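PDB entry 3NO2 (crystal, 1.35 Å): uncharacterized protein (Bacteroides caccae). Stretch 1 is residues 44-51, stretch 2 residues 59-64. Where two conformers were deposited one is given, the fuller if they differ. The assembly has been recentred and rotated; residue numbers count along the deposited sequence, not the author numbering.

Stretch 1 (44-51) ATKAGEIL
Stretch 2 59-64: KMITRD

How do the two stretches pair? They run antiparallel, with Ile50 opposite Ile61 as the hydrogen-bonded pair (CA to CA 5.3 Å) and Leu51 opposite Met60 as the non-hydrogen-bonded pair (CA to CA 4.3 Å). Ile50 N donates to Ile61 O at 2.9 Å, and Ile61 N returns a bond to Ile50 O at 2.8 Å, both nearly straight. Extended backbones (phi/psi -122/124 at Ile50, -129/160 at Ile61) make this possible. Ile50 O also receives a CA-H...O contact from Met60 CA at 3.2 Å.

What do the isoleucines do on their shared face? Ile50 is m, t (-70°, 155°) and Ile61 is p, t (61°, 173°). Their side chains meet where Ile50 CB lies 3.8 Å from Ile61 CG1. Ile50 CD1 reaches further, to 4.0 Å from Arg63 CD; the arginine is t, p, t, with chi4 at 72°, and its NE and NH2 are hydrogen-bonded elsewhere in the structure.

How does selenomethionine Met60 use the other face? It is t, t, m (-172°, 174°, -85°): the chain extends as far as SE, then chi3 turns the methyl. This leaves CE 3.7 Å from Thr45 CG2 and 4.1 Å from Leu51 CB, while SE lies 4.3 Å from Glu49 CB. Leu51 is t, p (172°, 65°).

What holds the approach to the strand in shape? A type I turn runs from Thr45 to Gly48, closed by Gly48 N to Thr45 O at 2.9 Å. Gly48, at phi/psi 98/7, would jam a CB against the preceding carbonyl. Thr45 takes p (69°), where OG1 accepts from Glu49 N at 3.0 Å and donates to Glu49 OE1 at 2.7 Å. Glu49 is m at chi1 (-61°), with chi2 off-well at 128°, its end leading away from the other stretch.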

ATOM      1  N   ALA A  44       7.560  -6.228   5.173  1.00  7.62           N
ATOM      2  CA  ALA A  44       8.621  -6.948   5.900  1.00  7.45           C
ATOM      3  C   ALA A  44       8.024  -8.017   6.747  1.00  8.39           C
ATOM      4  O   ALA A  44       6.953  -7.850   7.347  1.00 11.13           O
ATOM      5  CB  ALA A  44       9.424  -5.991   6.773  1.00 10.71           C
ATOM      6  N   THR A  45       8.746  -9.116   6.828  1.00  8.24           N
ATOM      7  CA  THR A  45       8.400 -10.160   7.813  1.00  9.44           C
ATOM      8  C   THR A  45       9.025  -9.805   9.152  1.00 11.71           C
ATOM      9  O   THR A  45       9.938  -8.996   9.240  1.00 11.55           O
ATOM     10  CB  THR A  45       8.885 -11.551   7.410  1.00 10.03           C
ATOM     11  OG1 THR A  45      10.303 -11.590   7.486  1.00 10.61           O
ATOM     12  CG2 THR A  45       8.414 -11.948   5.995  1.00 11.44           C
ATOM     13  N   LYS A  46       8.541 -10.450  10.203  1.00 13.21           N
ATOM     14  CA  LYS A  46       9.110 -10.246  11.554  1.00 16.46           C
ATOM     15  C   LYS A  46      10.579 -10.581  11.575  1.00 16.29           C
ATOM     16  O   LYS A  46      11.354  -9.925  12.278  1.00 18.10           O
ATOM     17  CB  LYS A  46       8.338 -11.079  12.573  1.00 18.56           C
ATOM     18  CG  LYS A  46       6.983 -10.468  12.904  1.00 27.24           C
ATOM     19  N   ALA A  47      10.959 -11.580  10.791  1.00 15.04           N
ATOM     20  CA  ALA A  47      12.347 -12.003  10.681  1.00 16.26           C
ATOM     21  C   ALA A  47      13.219 -11.075   9.848  1.00 15.87           C
ATOM     22  O   ALA A  47      14.431 -11.266   9.813  1.00 19.98           O
ATOM     23  CB  ALA A  47      12.441 -13.396  10.152  1.00 18.55           C
ATOM     24  N   GLY A  48      12.615 -10.086   9.176  1.00 12.94           N
ATOM     25  CA  GLY A  48      13.382  -9.087   8.435  1.00 13.26           C
ATOM     26  C   GLY A  48      13.524  -9.336   6.936  1.00 12.35           C
ATOM     27  O   GLY A  48      14.298  -8.652   6.282  1.00 14.09           O
ATOM     28  N   GLU A  49      12.823 -10.344   6.424  1.00 10.77           N
ATOM     29  CA  GLU A  49      12.785 -10.579   4.976  1.00 11.04           C
ATOM     30  C   GLU A  49      11.862  -9.548   4.333  1.00  9.14           C
ATOM     31  O   GLU A  49      11.018  -8.952   5.006  1.00  9.47           O
ATOM     32  CB  GLU A  49      12.300 -11.973   4.644  1.00 12.07           C
ATOM     33  CG  GLU A  49      13.217 -13.082   5.223  1.00 17.40           C
ATOM     34  CD  GLU A  49      12.464 -14.125   6.027  1.00 26.47           C
ATOM     35  OE1 GLU A  49      11.380 -13.883   6.659  1.00 18.06           O
ATOM     36  OE2 GLU A  49      12.998 -15.256   6.033  1.00 33.18           O
ATOM     37  N   ILE A  50      12.052  -9.341   3.043  1.00  7.97           N
ATOM     38  CA  ILE A  50      11.447  -8.233   2.313  1.00  7.88           C
ATOM     39  C   ILE A  50      10.606  -8.794   1.162  1.00  8.34           C
ATOM     40  O   ILE A  50      11.103  -9.563   0.336  1.00  8.67           O
ATOM     41  CB  ILE A  50      12.544  -7.327   1.769  1.00  8.94           C
ATOM     42  CG1 ILE A  50      13.217  -6.594   2.927  1.00  9.63           C
ATOM     43  CG2 ILE A  50      11.981  -6.303   0.776  1.00 10.57           C
ATOM     44  CD1 ILE A  50      14.638  -6.178   2.597  1.00 15.17           C
ATOM     45  N   LEU A  51       9.319  -8.427   1.127  1.00  7.72           N
ATOM     46  CA  LEU A  51       8.374  -8.811   0.086  1.00  6.58           C
ATOM     47  C   LEU A  51       8.023  -7.544  -0.708  1.00  6.49           C
ATOM     48  O   LEU A  51       7.788  -6.483  -0.094  1.00  7.16           O
ATOM     49  CB  LEU A  51       7.091  -9.329   0.748  1.00  8.00           C
ATOM     50  CG  LEU A  51       5.901  -9.597  -0.169  1.00  8.26           C
ATOM     51  CD1 LEU A  51       6.151 -10.745  -1.177  1.00 11.10           C
ATOM     52  CD2 LEU A  51       4.639  -9.873   0.688  1.00  9.23           C
ATOM     53  N   LYS A  59       8.012 -10.743  -5.355  1.00  7.03           N
ATOM     54  CA  LYS A  59       9.076 -11.611  -4.881  1.00  7.28           C
ATOM     55  C   LYS A  59       9.436 -11.325  -3.446  1.00  7.79           C
ATOM     56  O   LYS A  59       9.162 -10.220  -2.928  1.00  7.94           O
ATOM     57  CB  LYS A  59      10.287 -11.583  -5.744  1.00  7.67           C
ATOM     58  CG  LYS A  59      11.071 -10.290  -5.733  1.00  6.48           C
ATOM     59  CD  LYS A  59      12.364 -10.391  -6.551  1.00  8.53           C
ATOM     60  CE  LYS A  59      12.086 -10.561  -8.056  1.00 11.02           C
ATOM     61  NZ  LYS A  59      13.332 -10.823  -8.811  1.00 10.14           N
HETATM   62  N   MSE A  60      10.025 -12.310  -2.783  0.50  6.77           N
HETATM   63  CA  MSE A  60      10.578 -12.170  -1.435  0.50  7.41           C
HETATM   64  C   MSE A  60      12.101 -12.351  -1.516  0.50  8.90           C
HETATM   65  O   MSE A  60      12.578 -13.262  -2.197  0.50  9.04           O
HETATM   66  CB  MSE A  60       9.925 -13.176  -0.467  0.50  9.39           C
HETATM   67  CG  MSE A  60      10.324 -12.957   0.978  0.50  9.88           C
HETATM   68 SE   MSE A  60       9.423 -14.061   2.262  0.38  9.64          SE
HETATM   69  CE  MSE A  60       7.897 -12.999   2.488  0.50 11.65           C
ATOM     70  N   ILE A  61      12.824 -11.475  -0.823  1.00  7.94           N
ATOM     71  CA  ILE A  61      14.278 -11.481  -0.764  1.00  8.23           C
ATOM     72  C   ILE A  61      14.701 -11.422   0.697  1.00  9.11           C
ATOM     73  O   ILE A  61      13.972 -10.976   1.585  1.00  9.10           O
ATOM     74  CB  ILE A  61      14.907 -10.317  -1.559  1.00  7.38           C
ATOM     75  CG1 ILE A  61      14.476  -8.945  -1.016  1.00  8.36           C
ATOM     76  CG2 ILE A  61      14.507 -10.414  -3.037  1.00 10.81           C
ATOM     77  CD1 ILE A  61      15.207  -7.736  -1.653  1.00 10.38           C
ATOM     78  N   THR A  62      15.945 -11.828   0.928  1.00 12.23           N
ATOM     79  CA  THR A  62      16.557 -11.658   2.231  1.00 13.12           C
ATOM     80  C   THR A  62      17.046 -10.270   2.358  1.00 14.33           C
ATOM     81  O   THR A  62      17.250  -9.569   1.386  1.00 12.83           O
ATOM     82  CB  THR A  62      17.730 -12.662   2.398  1.00 12.72           C
ATOM     83  OG1 THR A  62      18.771 -12.327   1.473  1.00 12.10           O
ATOM     84  CG2 THR A  62      17.320 -14.134   2.232  1.00 16.34           C
ATOM     85  N   ARG A  63      17.389  -9.906   3.602  1.00 17.31           N
ATOM     86  CA  ARG A  63      17.887  -8.627   3.873  1.00 18.27           C
ATOM     87  C   ARG A  63      19.205  -8.377   3.168  1.00 17.39           C
ATOM     88  O   ARG A  63      19.521  -7.240   2.874  1.00 23.94           O
ATOM     89  CB  ARG A  63      17.991  -8.436   5.395  1.00 20.04           C
ATOM     90  CG  ARG A  63      18.447  -7.094   5.850  1.00 22.02           C
ATOM     91  CD  ARG A  63      17.551  -5.923   5.384  1.00 21.66           C
ATOM     92  NE  ARG A  63      18.028  -4.691   6.012  1.00 21.90           N
ATOM     93  CZ  ARG A  63      19.158  -4.072   5.687  1.00 35.09           C
ATOM     94  NH1 ARG A  63      19.943  -4.547   4.721  1.00 42.33           N
ATOM     95  NH2 ARG A  63      19.510  -2.963   6.335  1.00 36.55           N
ATOM     96  N   ASP A  64      19.980  -9.433   2.866  1.00 15.64           N
ATOM     97  CA  ASP A  64      21.212  -9.299   2.105  1.00 16.93           C
ATOM     98  C   ASP A  64      21.050  -9.453   0.593  1.00 19.49           C
ATOM     99  O   ASP A  64      22.021  -9.554  -0.155  1.00 21.31           O
ATOM    100  CB  ASP A  64      22.372 -10.178   2.636  1.00 21.38           C
ATOM    101  CG  ASP A  64      22.174 -11.664   2.478  1.00 30.77           C
ATOM    102  OD1 ASP A  64      21.141 -12.159   2.008  1.00 28.14           O
ATOM    103  OD2 ASP A  64      23.119 -12.384   2.871  1.00 41.86           O
TER